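Local structure of beta-N-acetylhexosaminidase (Bacteroides fragilis, 4PYS) at residues 357-362 against 380-385; 388-393 against 432-437; 411-416 against 454-459. The protein probably removes terminal beta-linked N-acetylhexosamine residues from glycans by hydrolysis. One frame throughout, in Å; residues are numbered along the deposited sequence.

Contact 1. Residues 357-362 against 380-385; sequences VIQWWN and PVICGT. With FMT (formic acid), chain I.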
loop_
_atom_site.group_PDB
_atom_site.type_symbol
_atom_site.label_atom_id
_atom_site.label_comp_id
_atom_site.label_asym_id
_atom_site.label_seq_id
_atom_site.Cartn_x
_atom_site.Cartn_y
_atom_site.Cartn_z
ATOM N N VAL A 357 -11.040 -0.347 -11.332
ATOM C CA VAL A 357 -9.676 0.168 -11.433
ATOM C C VAL A 357 -8.774 -1.030 -11.728
ATOM O O VAL A 357 -9.002 -2.125 -11.200
ATOM C CB VAL A 357 -9.247 0.852 -10.115
ATOM C CG1 VAL A 357 -7.780 1.292 -10.160
ATOM C CG2 VAL A 357 -10.161 2.040 -9.823
ATOM N N ILE A 358 -7.778 -0.831 -12.587
ATOM C CA ILE A 358 -6.871 -1.905 -12.998
ATOM C C ILE A 358 -5.473 -1.735 -12.402
ATOM O O ILE A 358 -4.857 -0.678 -12.544
ATOM C CB ILE A 358 -6.749 -1.955 -14.542
ATOM C CG1 ILE A 358 -8.115 -2.248 -15.181
ATOM C CG2 ILE A 358 -5.720 -2.989 -14.963
ATOM C CD1 ILE A 358 -8.745 -3.564 -14.747
ATOM N N GLN A 359 -4.963 -2.773 -11.745
ATOM C CA GLN A 359 -3.608 -2.717 -11.212
ATOM C C GLN A 359 -2.682 -3.458 -12.166
ATOM O O GLN A 359 -2.745 -4.681 -12.295
ATOM C CB GLN A 359 -3.527 -3.299 -9.800
ATOM C CG GLN A 359 -2.158 -3.093 -9.158
ATOM C CD GLN A 359 -2.205 -3.133 -7.639
ATOM O OE1 GLN A 359 -3.205 -3.536 -7.046
ATOM N NE2 GLN A 359 -1.116 -2.717 -7.005
ATOM N N TRP A 360 -1.859 -2.683 -12.864
ATOM C CA TRP A 360 -0.982 -3.173 -13.924
ATOM C C TRP A 360 0.279 -3.737 -13.286
ATOM O O TRP A 360 0.977 -3.020 -12.566
ATOM C CB TRP A 360 -0.657 -1.995 -14.846
ATOM C CG TRP A 360 0.425 -2.209 -15.865
ATOM C CD1 TRP A 360 0.689 -3.341 -16.586
ATOM C CD2 TRP A 360 1.391 -1.238 -16.270
ATOM N NE1 TRP A 360 1.773 -3.122 -17.419
ATOM C CE2 TRP A 360 2.217 -1.839 -17.240
ATOM C CE3 TRP A 360 1.639 0.088 -15.898
ATOM C CZ2 TRP A 360 3.280 -1.154 -17.848
ATOM C CZ3 TRP A 360 2.696 0.766 -16.503
ATOM C CH2 TRP A 360 3.500 0.141 -17.464
ATOM N N TRP A 361 0.572 -5.016 -13.526
ATOM C CA TRP A 361 1.656 -5.662 -12.769
ATOM C C TRP A 361 2.647 -6.522 -13.566
ATOM O O TRP A 361 3.826 -6.577 -13.216
ATOM C CB TRP A 361 1.089 -6.501 -11.617
ATOM C CG TRP A 361 0.480 -7.797 -12.073
ATOM C CD1 TRP A 361 -0.822 -8.011 -12.431
ATOM C CD2 TRP A 361 1.144 -9.067 -12.188
ATOM N NE1 TRP A 361 -1.004 -9.337 -12.777
ATOM C CE2 TRP A 361 0.188 -10.002 -12.633
ATOM C CE3 TRP A 361 2.456 -9.500 -11.958
ATOM C CZ2 TRP A 361 0.506 -11.351 -12.858
ATOM C CZ3 TRP A 361 2.770 -10.836 -12.186
ATOM C CH2 TRP A 361 1.801 -11.743 -12.628
ATOM N N ASN A 362 2.190 -7.222 -14.602
ATOM C CA ASN A 362 3.088 -8.192 -15.233
ATOM C C ASN A 362 3.872 -7.646 -16.427
ATOM O O ASN A 362 3.640 -8.044 -17.567
ATOM C CB ASN A 362 2.352 -9.486 -15.609
ATOM C CG ASN A 362 3.303 -10.641 -15.849
ATOM O OD1 ASN A 362 4.524 -10.467 -15.843
ATOM N ND2 ASN A 362 2.751 -11.831 -16.061
ATOM N N PRO A 380 -9.334 3.425 -15.004
ATOM C CA PRO A 380 -8.169 3.988 -14.299
ATOM C C PRO A 380 -7.155 2.900 -13.963
ATOM O O PRO A 380 -7.543 1.740 -13.793
ATOM C CB PRO A 380 -8.771 4.542 -13.004
ATOM C CG PRO A 380 -10.228 4.720 -13.288
ATOM C CD PRO A 380 -10.592 3.647 -14.271
ATOM N N VAL A 381 -5.886 3.280 -13.841
ATOM C CA VAL A 381 -4.787 2.324 -13.699
ATOM C C VAL A 381 -3.874 2.680 -12.545
ATOM O O VAL A 381 -3.513 3.852 -12.369
ATOM C CB VAL A 381 -3.897 2.325 -14.968
ATOM C CG1 VAL A 381 -2.641 1.472 -14.769
ATOM C CG2 VAL A 381 -4.661 1.840 -16.150
ATOM N N ILE A 382 -3.483 1.666 -11.773
ATOM C CA ILE A 382 -2.396 1.793 -10.806
ATOM C C ILE A 382 -1.174 1.084 -11.382
ATOM O O ILE A 382 -1.276 -0.073 -11.813
ATOM C CB ILE A 382 -2.774 1.128 -9.466
ATOM C CG1 ILE A 382 -3.940 1.882 -8.822
ATOM C CG2 ILE A 382 -1.554 1.080 -8.515
ATOM C CD1 ILE A 382 -4.749 1.021 -7.846
ATOM N N CYS A 383 -0.034 1.777 -11.428
ATOM C CA CYS A 383 1.173 1.204 -12.021
ATOM C C CYS A 383 1.971 0.461 -10.968
ATOM O O CYS A 383 2.620 1.081 -10.123
ATOM C CB CYS A 383 2.045 2.303 -12.659
ATOM S SG CYS A 383 1.207 3.257 -13.930
ATOM N N GLY A 384 1.929 -0.872 -11.020
ATOM C CA GLY A 384 2.608 -1.688 -10.025
ATOM C C GLY A 384 3.356 -2.846 -10.651
ATOM O O GLY A 384 3.194 -3.997 -10.245
ATOM N N THR A 385 4.198 -2.537 -11.631
ATOM C CA THR A 385 4.845 -3.581 -12.423
ATOM C C THR A 385 5.918 -4.327 -11.643
ATOM O O THR A 385 6.652 -3.729 -10.839
ATOM C CB THR A 385 5.430 -3.008 -13.729
ATOM O OG1 THR A 385 6.257 -1.880 -13.429
ATOM C CG2 THR A 385 4.311 -2.550 -14.638
HETATM C C FMT I . -0.830 -6.780 -16.080
HETATM O O1 FMT I . -0.158 -7.793 -16.197
HETATM O O2 FMT I . -1.491 -6.515 -15.085
#

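Contact 2. Residues 388-393 against 432-437; sequences YTYLNF and SSALWT. With FMT (formic acid), chain J.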
loop_
_atom_site.group_PDB
_atom_site.type_symbol
_atom_site.label_atom_id
_atom_site.label_comp_id
_atom_site.label_asym_id
_atom_site.label_seq_id
_atom_site.Cartn_x
_atom_site.Cartn_y
_atom_site.Cartn_z
ATOM N N TYR A 388 9.764 -2.577 -11.739
ATOM C CA TYR A 388 10.655 -2.924 -10.631
ATOM C C TYR A 388 10.048 -2.436 -9.322
ATOM O O TYR A 388 10.684 -1.697 -8.548
ATOM C CB TYR A 388 12.013 -2.243 -10.826
ATOM C CG TYR A 388 12.769 -2.775 -12.021
ATOM C CD1 TYR A 388 13.241 -4.083 -12.035
ATOM C CD2 TYR A 388 13.038 -1.970 -13.126
ATOM C CE1 TYR A 388 13.933 -4.585 -13.119
ATOM C CE2 TYR A 388 13.740 -2.468 -14.214
ATOM C CZ TYR A 388 14.189 -3.775 -14.202
ATOM O OH TYR A 388 14.889 -4.288 -15.281
ATOM N N THR A 389 8.807 -2.845 -9.070
ATOM C CA THR A 389 8.140 -2.482 -7.830
ATOM C C THR A 389 7.916 -3.674 -6.915
ATOM O O THR A 389 7.419 -3.496 -5.800
ATOM C CB THR A 389 6.769 -1.783 -8.066
ATOM O OG1 THR A 389 5.766 -2.753 -8.432
ATOM C CG2 THR A 389 6.881 -0.701 -9.148
ATOM N N TYR A 390 8.259 -4.885 -7.374
ATOM C CA TYR A 390 8.119 -6.077 -6.533
ATOM C C TYR A 390 9.352 -6.284 -5.663
ATOM O O TYR A 390 10.335 -6.903 -6.083
ATOM C CB TYR A 390 7.849 -7.331 -7.368
ATOM C CG TYR A 390 6.391 -7.482 -7.759
ATOM C CD1 TYR A 390 5.529 -6.385 -7.767
ATOM C CD2 TYR A 390 5.877 -8.728 -8.105
ATOM C CE1 TYR A 390 4.173 -6.536 -8.125
ATOM C CE2 TYR A 390 4.543 -8.883 -8.458
ATOM C CZ TYR A 390 3.701 -7.792 -8.468
ATOM O OH TYR A 390 2.366 -7.986 -8.811
ATOM N N LEU A 391 9.288 -5.764 -4.445
ATOM C CA LEU A 391 10.432 -5.782 -3.534
ATOM C C LEU A 391 10.759 -7.174 -3.019
ATOM O O LEU A 391 11.815 -7.386 -2.414
ATOM C CB LEU A 391 10.166 -4.814 -2.371
ATOM C CG LEU A 391 9.958 -3.377 -2.845
ATOM C CD1 LEU A 391 9.292 -2.543 -1.750
ATOM C CD2 LEU A 391 11.291 -2.769 -3.252
ATOM N N ASN A 392 9.858 -8.134 -3.244
ATOM C CA ASN A 392 10.191 -9.524 -2.956
ATOM C C ASN A 392 11.250 -10.087 -3.910
ATOM O O ASN A 392 11.881 -11.108 -3.611
ATOM C CB ASN A 392 8.928 -10.408 -2.964
ATOM C CG ASN A 392 8.065 -10.165 -4.178
ATOM O OD1 ASN A 392 7.525 -9.068 -4.357
ATOM N ND2 ASN A 392 7.912 -11.191 -5.017
ATOM N N PHE A 393 11.454 -9.445 -5.057
ATOM C CA PHE A 393 12.538 -9.875 -5.942
ATOM C C PHE A 393 13.821 -9.481 -5.220
ATOM O O PHE A 393 14.012 -8.303 -4.899
ATOM C CB PHE A 393 12.502 -9.143 -7.291
ATOM C CG PHE A 393 11.393 -9.590 -8.220
ATOM C CD1 PHE A 393 10.304 -10.315 -7.747
ATOM C CD2 PHE A 393 11.447 -9.270 -9.573
ATOM C CE1 PHE A 393 9.278 -10.721 -8.618
ATOM C CE2 PHE A 393 10.436 -9.669 -10.450
ATOM C CZ PHE A 393 9.349 -10.397 -9.970
ATOM N N SER A 432 2.267 1.632 -7.267
ATOM C CA SER A 432 2.280 0.781 -6.081
ATOM C C SER A 432 3.642 0.131 -5.912
ATOM O O SER A 432 4.453 0.111 -6.843
ATOM C CB SER A 432 1.201 -0.303 -6.153
ATOM O OG SER A 432 1.359 -1.118 -7.291
ATOM N N SER A 433 3.882 -0.378 -4.709
ATOM C CA SER A 433 5.073 -1.155 -4.400
ATOM C C SER A 433 4.538 -2.366 -3.651
ATOM O O SER A 433 3.473 -2.283 -3.028
ATOM C CB SER A 433 6.004 -0.359 -3.504
ATOM O OG SER A 433 5.320 0.148 -2.370
ATOM N N ALA A 434 5.243 -3.493 -3.718
ATOM C CA ALA A 434 4.705 -4.703 -3.110
ATOM C C ALA A 434 5.761 -5.574 -2.470
ATOM O O ALA A 434 6.909 -5.642 -2.928
ATOM C CB ALA A 434 3.931 -5.518 -4.134
ATOM N N LEU A 435 5.347 -6.268 -1.420
ATOM C CA LEU A 435 6.204 -7.269 -0.807
ATOM C C LEU A 435 5.408 -8.561 -0.697
ATOM O O LEU A 435 4.632 -8.742 0.250
ATOM C CB LEU A 435 6.666 -6.789 0.575
ATOM C CG LEU A 435 7.793 -7.569 1.285
ATOM C CD1 LEU A 435 7.389 -8.955 1.787
ATOM C CD2 LEU A 435 9.012 -7.690 0.379
ATOM N N TRP A 436 5.585 -9.452 -1.671
ATOM C CA TRP A 436 4.935 -10.757 -1.656
ATOM C C TRP A 436 5.759 -11.691 -0.789
ATOM O O TRP A 436 6.984 -11.637 -0.805
ATOM C CB TRP A 436 4.849 -11.331 -3.075
ATOM C CG TRP A 436 3.982 -10.506 -3.965
ATOM C CD1 TRP A 436 4.379 -9.504 -4.807
ATOM C CD2 TRP A 436 2.556 -10.593 -4.087
ATOM N NE1 TRP A 436 3.283 -8.966 -5.450
ATOM C CE2 TRP A 436 2.154 -9.616 -5.023
ATOM C CE3 TRP A 436 1.583 -11.403 -3.495
ATOM C CZ2 TRP A 436 0.816 -9.428 -5.379
ATOM C CZ3 TRP A 436 0.253 -11.218 -3.855
ATOM C CH2 TRP A 436 -0.116 -10.235 -4.788
ATOM N N THR A 437 5.094 -12.554 -0.034
ATOM C CA THR A 437 5.818 -13.413 0.904
ATOM C C THR A 437 5.984 -14.866 0.444
ATOM O O THR A 437 6.184 -15.771 1.266
ATOM C CB THR A 437 5.236 -13.298 2.346
ATOM O OG1 THR A 437 3.818 -13.538 2.329
ATOM C CG2 THR A 437 5.487 -11.897 2.898
HETATM C C FMT J . 16.530 -6.778 -14.791
HETATM O O1 FMT J . 15.646 -6.928 -15.629
HETATM O O2 FMT J . 17.027 -7.702 -14.143
HETATM O O HOH W 1 3.327 -3.034 -6.896
#

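Contact 3. Residues 411-416 against 454-459; sequences DVYLRN and ILALAE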
loop_
_atom_site.group_PDB
_atom_site.type_symbol
_atom_site.label_atom_id
_atom_site.label_comp_id
_atom_site.label_asym_id
_atom_site.label_seq_id
_atom_site.Cartn_x
_atom_site.Cartn_y
_atom_site.Cartn_z
ATOM N N ASP A 411 18.325 -0.276 -10.902
ATOM C CA ASP A 411 17.252 -0.690 -11.799
ATOM C C ASP A 411 15.965 0.051 -11.462
ATOM O O ASP A 411 15.296 0.584 -12.354
ATOM C CB ASP A 411 17.010 -2.212 -11.725
ATOM C CG ASP A 411 18.199 -3.020 -12.197
ATOM O OD1 ASP A 411 18.791 -2.677 -13.252
ATOM O OD2 ASP A 411 18.541 -4.016 -11.516
ATOM N N VAL A 412 15.606 0.096 -10.184
ATOM C CA VAL A 412 14.333 0.728 -9.843
ATOM C C VAL A 412 14.408 2.232 -10.117
ATOM O O VAL A 412 13.484 2.810 -10.684
ATOM C CB VAL A 412 13.840 0.398 -8.406
ATOM C CG1 VAL A 412 14.907 0.651 -7.380
ATOM C CG2 VAL A 412 12.572 1.192 -8.076
ATOM N N TYR A 413 15.528 2.861 -9.780
ATOM C CA TYR A 413 15.625 4.308 -9.972
ATOM C C TYR A 413 15.675 4.730 -11.440
ATOM O O TYR A 413 15.042 5.718 -11.833
ATOM C CB TYR A 413 16.842 4.868 -9.218
ATOM C CG TYR A 413 16.759 6.376 -9.051
ATOM C CD1 TYR A 413 15.948 6.936 -8.076
ATOM C CD2 TYR A 413 17.483 7.226 -9.871
ATOM C CE1 TYR A 413 15.851 8.310 -7.919
ATOM C CE2 TYR A 413 17.393 8.614 -9.719
ATOM C CZ TYR A 413 16.579 9.138 -8.746
ATOM O OH TYR A 413 16.476 10.511 -8.582
ATOM N N LEU A 414 16.397 3.972 -12.258
ATOM C CA LEU A 414 16.700 4.414 -13.617
ATOM C C LEU A 414 15.788 3.813 -14.685
ATOM O O LEU A 414 15.683 4.372 -15.769
ATOM C CB LEU A 414 18.146 4.060 -13.984
ATOM C CG LEU A 414 19.257 4.683 -13.150
ATOM C CD1 LEU A 414 20.600 4.106 -13.609
ATOM C CD2 LEU A 414 19.229 6.192 -13.298
ATOM N N ARG A 415 15.153 2.671 -14.403
ATOM C CA ARG A 415 14.517 1.913 -15.487
ATOM C C ARG A 415 13.139 1.336 -15.124
ATOM O O ARG A 415 12.722 0.327 -15.684
ATOM C CB ARG A 415 15.460 0.794 -15.979
ATOM C CG ARG A 415 16.647 1.308 -16.823
ATOM C CD ARG A 415 17.657 0.199 -17.187
ATOM N NE ARG A 415 18.324 -0.352 -16.008
ATOM C CZ ARG A 415 19.415 0.168 -15.448
ATOM N NH1 ARG A 415 19.976 1.263 -15.949
ATOM N NH2 ARG A 415 19.948 -0.403 -14.380
ATOM N N ASN A 416 12.429 2.000 -14.219
ATOM C CA ASN A 416 11.138 1.486 -13.727
ATOM C C ASN A 416 10.001 1.814 -14.685
ATOM O O ASN A 416 9.661 2.981 -14.857
ATOM C CB ASN A 416 10.849 2.112 -12.362
ATOM C CG ASN A 416 9.661 1.488 -11.659
ATOM O OD1 ASN A 416 9.107 0.483 -12.108
ATOM N ND2 ASN A 416 9.267 2.084 -10.538
ATOM N N ILE A 454 12.641 0.578 -1.553
ATOM C CA ILE A 454 11.367 1.309 -1.400
ATOM C C ILE A 454 11.559 2.832 -1.401
ATOM O O ILE A 454 10.643 3.591 -1.719
ATOM C CB ILE A 454 10.593 0.869 -0.131
ATOM C CG1 ILE A 454 9.135 1.347 -0.225
ATOM C CG2 ILE A 454 11.274 1.381 1.141
ATOM C CD1 ILE A 454 8.155 0.434 0.414
ATOM N N LEU A 455 12.761 3.292 -1.064
ATOM C CA LEU A 455 12.981 4.728 -1.034
ATOM C C LEU A 455 12.948 5.292 -2.447
ATOM O O LEU A 455 12.542 6.433 -2.655
ATOM C CB LEU A 455 14.335 5.048 -0.377
ATOM C CG LEU A 455 14.449 4.666 1.097
ATOM C CD1 LEU A 455 15.861 4.935 1.604
ATOM C CD2 LEU A 455 13.451 5.464 1.911
ATOM N N ALA A 456 13.394 4.501 -3.415
ATOM C CA ALA A 456 13.370 4.956 -4.804
ATOM C C ALA A 456 11.932 4.997 -5.293
ATOM O O ALA A 456 11.537 5.911 -6.015
ATOM C CB ALA A 456 14.211 4.047 -5.677
ATOM N N LEU A 457 11.142 4.010 -4.882
ATOM C CA LEU A 457 9.719 3.994 -5.234
ATOM C C LEU A 457 8.987 5.167 -4.594
ATOM O O LEU A 457 8.196 5.845 -5.258
ATOM C CB LEU A 457 9.080 2.652 -4.835
ATOM C CG LEU A 457 9.636 1.474 -5.639
ATOM C CD1 LEU A 457 9.158 0.128 -5.085
ATOM C CD2 LEU A 457 9.280 1.617 -7.119
ATOM N N ALA A 458 9.251 5.435 -3.319
ATOM C CA ALA A 458 8.627 6.585 -2.644
ATOM C C ALA A 458 9.008 7.893 -3.296
ATOM O O ALA A 458 8.195 8.808 -3.391
ATOM C CB ALA A 458 8.998 6.615 -1.161
ATOM N N GLU A 459 10.255 7.996 -3.743
ATOM C CA GLU A 459 10.714 9.214 -4.425
ATOM C C GLU A 459 9.956 9.395 -5.744
ATOM O O GLU A 459 9.504 10.497 -6.086
ATOM C CB GLU A 459 12.223 9.096 -4.687
ATOM C CG GLU A 459 12.862 10.329 -5.304
ATOM C CD GLU A 459 13.157 11.412 -4.286
ATOM O OE1 GLU A 459 12.768 11.254 -3.114
ATOM O OE2 GLU A 459 13.780 12.430 -4.656
#

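Contact 1. Residues 357-362 against 380-385
Trp360 carries its indole against Thr385 and Cys383 across the strands. CG is anti to the backbone N (chi1 169°); the indole beyond it lies alongside Thr385, whose methyl CG2 sits over the centre of one face, 3.4 Å from Trp360 CE2, in a CH-pi contact. Cys383 comes in the plane of the same ring, at its edge, with SG 3.8 Å from Trp360 CE3. The indole is fixed further by NE1, which bonds to Arg367 O, and by helix 369-376 packing on it.

Gln359 and Ile382 point to the other face of the sheet, where Val357 CG1 meets Ile382 CD1 at 3.8 Å. Gln359 has an extended chain, and its amide is held at both ends, OE1 by His287 and NE2 by Ser432.

Past the strand, a formic acid, probably from the crystallisation liquor, accepts bonds from Trp361 N and Asn362 N and also meets Tyr346 OH, while the Trp361 indole bonds through NE1 to Asp343.

Four backbone bonds tie the segments, from Ile358 N to Pro380 O through to Gly384 N to Trp360 O (both 2.8 Å). Neighbouring parallel strands joined through helices are the beta-alpha-beta crossover of the TIM-barrel catalytic domain.

Contact 2. Residues 388-393 against 432-437
Tyr390 and Trp436 both set CG anti to their carbonyl carbon (chi1 -82° in Tyr390), and the rings beyond cross obliquely; Asn392 instead has CG between its backbone N and carbonyl carbon (chi1 48°), which puts CG beside Trp436 CB, and amide and indole lie side by side, pointing the same way. The setting is the end of barrel strand 428-435 in the TIM-barrel domain, where the loop after helix 386-389 lies along the strand and makes a single bridge with it, Tyr390 opposite Ala434.

Two backbone bonds flank that bridge: Ala434 N to Thr389 O at 3.0 Å and Leu391 N to Ala434 O at 2.8 Å. A type I turn from Tyr390 to Phe393 presents Asn392 to Trp436. Asn392 OD1 accepts a weak but straight bond from Trp436 N at 3.3 Å, and its ND2 goes to Tyr401 and to a glycerol. Leu435 CD2 lies against the turn, 3.7 Å from Asn392 N.

Further back, a water donates to Thr389 OG1 and is shared with Ser432 OG; Thr389 OG1 also bonds to Thr385 O, and Ser432 OG to Gln359 NE2.

Tyr390 OH bonds to glycerol too, probably from the crystallisation liquor, though such molecules often mark pockets; this is consistent with a pocket at the barrel mouth, where family 20 enzymes bind their sugar. The tyrosine and indole planes are 52° apart: Trp436 NE1 hangs 3.2 Å above the tyrosine plane, offset toward the rim, and is 3.3 Å from both Tyr390 CE2 and Tyr390 CZ.

Contact 3. Residues 411-416 against 454-459
Asn416 OD1 is gripped by two backbone N-H groups, those of Tyr388 and Ser418, while ND2 of the same amide bonds to Gln460 OE1 and lies 3.5 Å from Leu457 CD2. OD1 and ND2 both have polar partners outside the contact, and Leu457 simply lies across the amide at about a right angle. CB of Asn416 points toward helix 453-462, and CG is anti to the backbone N (chi1 -171°).

Val412 meets two residues through its two methyls. Its CG1 rests on Ala456 CB at 3.9 Å, and its CG2 meets Leu457 CD2 at 3.5 Å, tighter than usual for two carbons. The Val412 and Leu457 side chains again cross at about a right angle. Ala456 CA comes 5.7 Å from Tyr413 CA, a close approach consistent with the small alanine side chain.

Tyr413 turns the edge of its ring to the other helix: CD1 is 4.1 Å from Ala456 CB, and Glu459 CG lies near the ring plane by CE1. The ring stacks on Phe473 of helix 470-486, and its OH goes to the carbonyl of Glu468.

On helix 409-415, Arg415 NH2 makes a 2.8 Å salt bridge back to Asp411 OD1, one turn earlier.

Axes of the two short helical segments run 28° apart with a closest approach of 9.0 Å, so two helices outside the barrel strands pack side by side. Glu459 OE2 bonds to Thr14 and lies near Glu468 OE1, which may raise the pKa of one of the two acids. The interface itself is apolar, made by Val412, Ala456, Leu457 and the Tyr413 edge, and the polar groups around it are bonded to residues outside it.

How the contacts relate
All three contacts belong to the catalytic domain. Contact 1 precedes the others in the chain, while the segments of contacts 2 and 3 alternate. Contacts 1 and 2, centres about 13 Å apart, meet through neighbouring strands 381-383 and 428-435, where Cys383 O and Ser432 N, 2.9 Å apart, probably hydrogen-bond. Contact 3 lies behind, about 12 Å from contact 2 between centres; Asn416 OD1 to Tyr388 N, 3.2 Å, is a probable bond between them, and helix 453-462 packs Leu457 on strand 428-435. Trp361 of contact 1 packs on Tyr390 of contact 2; their place at the barrel mouth, with glycerol nearby, is consistent with a sugar pocket there.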